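Local coordinates for protein peptidyl-tRNA hydrolase (Sulfolobus solfataricus, PDB 1XTY) that hydrolyses the ester bond of N-acyl-aminoacyl-tRNAs, releasing the peptide and free tRNA, its natural substrates possibly being peptidyl-tRNAs that drop off the ribosome, at residues 4-9 / 97-102. Numbering follows the deposited sequence.
Sequences MVIVVR and ITCLGI. With SO4 (sulfate ion), chain F.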
loop_
_atom_site.group_PDB
_atom_site.type_symbol
_atom_site.label_atom_id
_atom_site.label_comp_id
_atom_site.label_asym_id
_atom_site.label_seq_id
_atom_site.Cartn_x
_atom_site.Cartn_y
_atom_site.Cartn_z
ATOM N N MET A 4 -1.010 10.805 4.378
ATOM C CA MET A 4 -0.944 9.575 5.148
ATOM C C MET A 4 0.532 9.348 5.425
ATOM O O MET A 4 1.368 9.508 4.536
ATOM C CB MET A 4 -1.493 8.383 4.353
ATOM C CG MET A 4 -1.315 7.053 5.083
ATOM S SD MET A 4 -1.841 5.600 4.133
ATOM C CE MET A 4 -3.598 5.693 4.350
ATOM N N VAL A 5 0.857 8.996 6.660
ATOM C CA VAL A 5 2.235 8.739 7.023
ATOM C C VAL A 5 2.365 7.304 7.507
ATOM O O VAL A 5 1.529 6.823 8.273
ATOM C CB VAL A 5 2.707 9.683 8.153
ATOM C CG1 VAL A 5 4.162 9.392 8.499
ATOM C CG2 VAL A 5 2.544 11.131 7.720
ATOM N N ILE A 6 3.399 6.619 7.037
ATOM C CA ILE A 6 3.651 5.249 7.459
ATOM C C ILE A 6 5.045 5.209 8.074
ATOM O O ILE A 6 6.031 5.590 7.440
ATOM C CB ILE A 6 3.580 4.245 6.283
ATOM C CG1 ILE A 6 2.176 4.235 5.676
ATOM C CG2 ILE A 6 3.919 2.841 6.780
ATOM C CD1 ILE A 6 1.936 5.311 4.648
ATOM N N VAL A 7 5.110 4.765 9.324
ATOM C CA VAL A 7 6.367 4.671 10.055
ATOM C C VAL A 7 6.876 3.236 10.025
ATOM O O VAL A 7 6.229 2.330 10.550
ATOM C CB VAL A 7 6.173 5.107 11.524
ATOM C CG1 VAL A 7 7.520 5.128 12.247
ATOM C CG2 VAL A 7 5.510 6.478 11.576
ATOM N N VAL A 8 8.040 3.032 9.417
ATOM C CA VAL A 8 8.630 1.704 9.302
ATOM C C VAL A 8 9.784 1.484 10.283
ATOM O O VAL A 8 10.589 2.387 10.510
ATOM C CB VAL A 8 9.157 1.475 7.872
ATOM C CG1 VAL A 8 9.738 0.081 7.740
ATOM C CG2 VAL A 8 8.036 1.694 6.870
ATOM N N ARG A 9 9.854 0.285 10.862
ATOM C CA ARG A 9 10.922 -0.070 11.802
ATOM C C ARG A 9 12.202 -0.405 11.051
ATOM O O ARG A 9 12.195 -1.234 10.142
ATOM C CB ARG A 9 10.532 -1.283 12.644
ATOM C CG ARG A 9 9.551 -0.991 13.755
ATOM C CD ARG A 9 9.263 -2.249 14.553
ATOM N NE ARG A 9 10.435 -2.724 15.282
ATOM C CZ ARG A 9 10.480 -3.879 15.937
ATOM N NH1 ARG A 9 9.418 -4.675 15.944
ATOM N NH2 ARG A 9 11.576 -4.233 16.593
ATOM N N ILE A 97 5.801 -6.570 15.080
ATOM C CA ILE A 97 5.295 -5.294 14.583
ATOM C C ILE A 97 6.324 -4.726 13.600
ATOM O O ILE A 97 7.492 -4.554 13.942
ATOM C CB ILE A 97 5.055 -4.306 15.747
ATOM C CG1 ILE A 97 3.900 -4.817 16.617
ATOM C CG2 ILE A 97 4.754 -2.907 15.208
ATOM C CD1 ILE A 97 3.566 -3.926 17.806
ATOM N N THR A 98 5.883 -4.442 12.378
ATOM C CA THR A 98 6.779 -3.935 11.340
ATOM C C THR A 98 6.621 -2.454 11.020
ATOM O O THR A 98 7.589 -1.791 10.632
ATOM C CB THR A 98 6.588 -4.715 10.021
ATOM O OG1 THR A 98 5.240 -4.560 9.571
ATOM C CG2 THR A 98 6.890 -6.197 10.217
ATOM N N CYS A 99 5.407 -1.928 11.159
ATOM C CA CYS A 99 5.187 -0.522 10.860
ATOM C C CYS A 99 3.873 0.005 11.415
ATOM O O CYS A 99 3.015 -0.759 11.873
ATOM C CB CYS A 99 5.243 -0.283 9.346
ATOM S SG CYS A 99 3.966 -1.134 8.388
ATOM N N LEU A 100 3.740 1.326 11.359
ATOM C CA LEU A 100 2.572 2.037 11.857
ATOM C C LEU A 100 2.047 3.010 10.804
ATOM O O LEU A 100 2.800 3.829 10.274
ATOM C CB LEU A 100 2.952 2.831 13.116
ATOM C CG LEU A 100 1.927 3.820 13.676
ATOM C CD1 LEU A 100 0.790 3.058 14.359
ATOM C CD2 LEU A 100 2.603 4.751 14.680
ATOM N N GLY A 101 0.761 2.917 10.495
ATOM C CA GLY A 101 0.185 3.843 9.540
ATOM C C GLY A 101 -0.623 4.867 10.310
ATOM O O GLY A 101 -1.226 4.533 11.331
ATOM N N ILE A 102 -0.629 6.114 9.843
ATOM C CA ILE A 102 -1.393 7.177 10.490
ATOM C C ILE A 102 -2.093 8.035 9.437
ATOM O O ILE A 102 -1.479 8.440 8.449
ATOM C CB ILE A 102 -0.483 8.103 11.342
ATOM C CG1 ILE A 102 0.234 7.291 12.423
ATOM C CG2 ILE A 102 -1.314 9.196 11.983
ATOM C CD1 ILE A 102 1.270 8.097 13.208
HETATM S S SO4 F . 10.508 -7.222 18.469
HETATM O O1 SO4 F . 10.754 -8.391 17.607
HETATM O O2 SO4 F . 9.461 -6.384 17.863
HETATM O O3 SO4 F . 11.753 -6.440 18.591
HETATM O O4 SO4 F . 10.072 -7.681 19.800
#
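Arg9 closes this strand pairing with its side chain: Arg9 NH1 donates to the carbonyl oxygen Ile97 O at 2.8 Å, which lies 20° out of the guanidinium plane. The same nitrogen reaches O2 of a sulfate, probably from the crystallisation liquor, at 2.6 Å. The guanidinium arrives there because its chain bends at chi3 (66°), and Arg9 NH2 adds a bond to sulfate O3 of 3.0 Å. The group is thus gripped along its edge, with Asp11 in a salt bridge at NE. At the backbone, Arg9 N donates to Thr98 O at 3.1 Å; Thr98 (phi/psi -106/-31°) departs from extended geometry. Beyond it the ladder is antiparallel, with Val5-Ile102 and Val7-Leu100 as hydrogen-bonded pairs. Ile6-Gly101 and Val8-Cys99 are non-hydrogen-bonded, Ile6 CA lying 3.3 Å from Leu100 O in a CA-H...O contact. Cys99 CB makes a tight 3.0 Å approach to Val7 O. Val8 and Cys99 turn toward helix 16-35, whereas Leu100 packs on helix 64-76 and Val5, Val7 and Ile102 on helix 107-114. Central strand 2-9 thus pairs with its neighbour 97-106 in a mixed beta sheet sandwiched between helices, the alpha/beta fold of the PTH2 family.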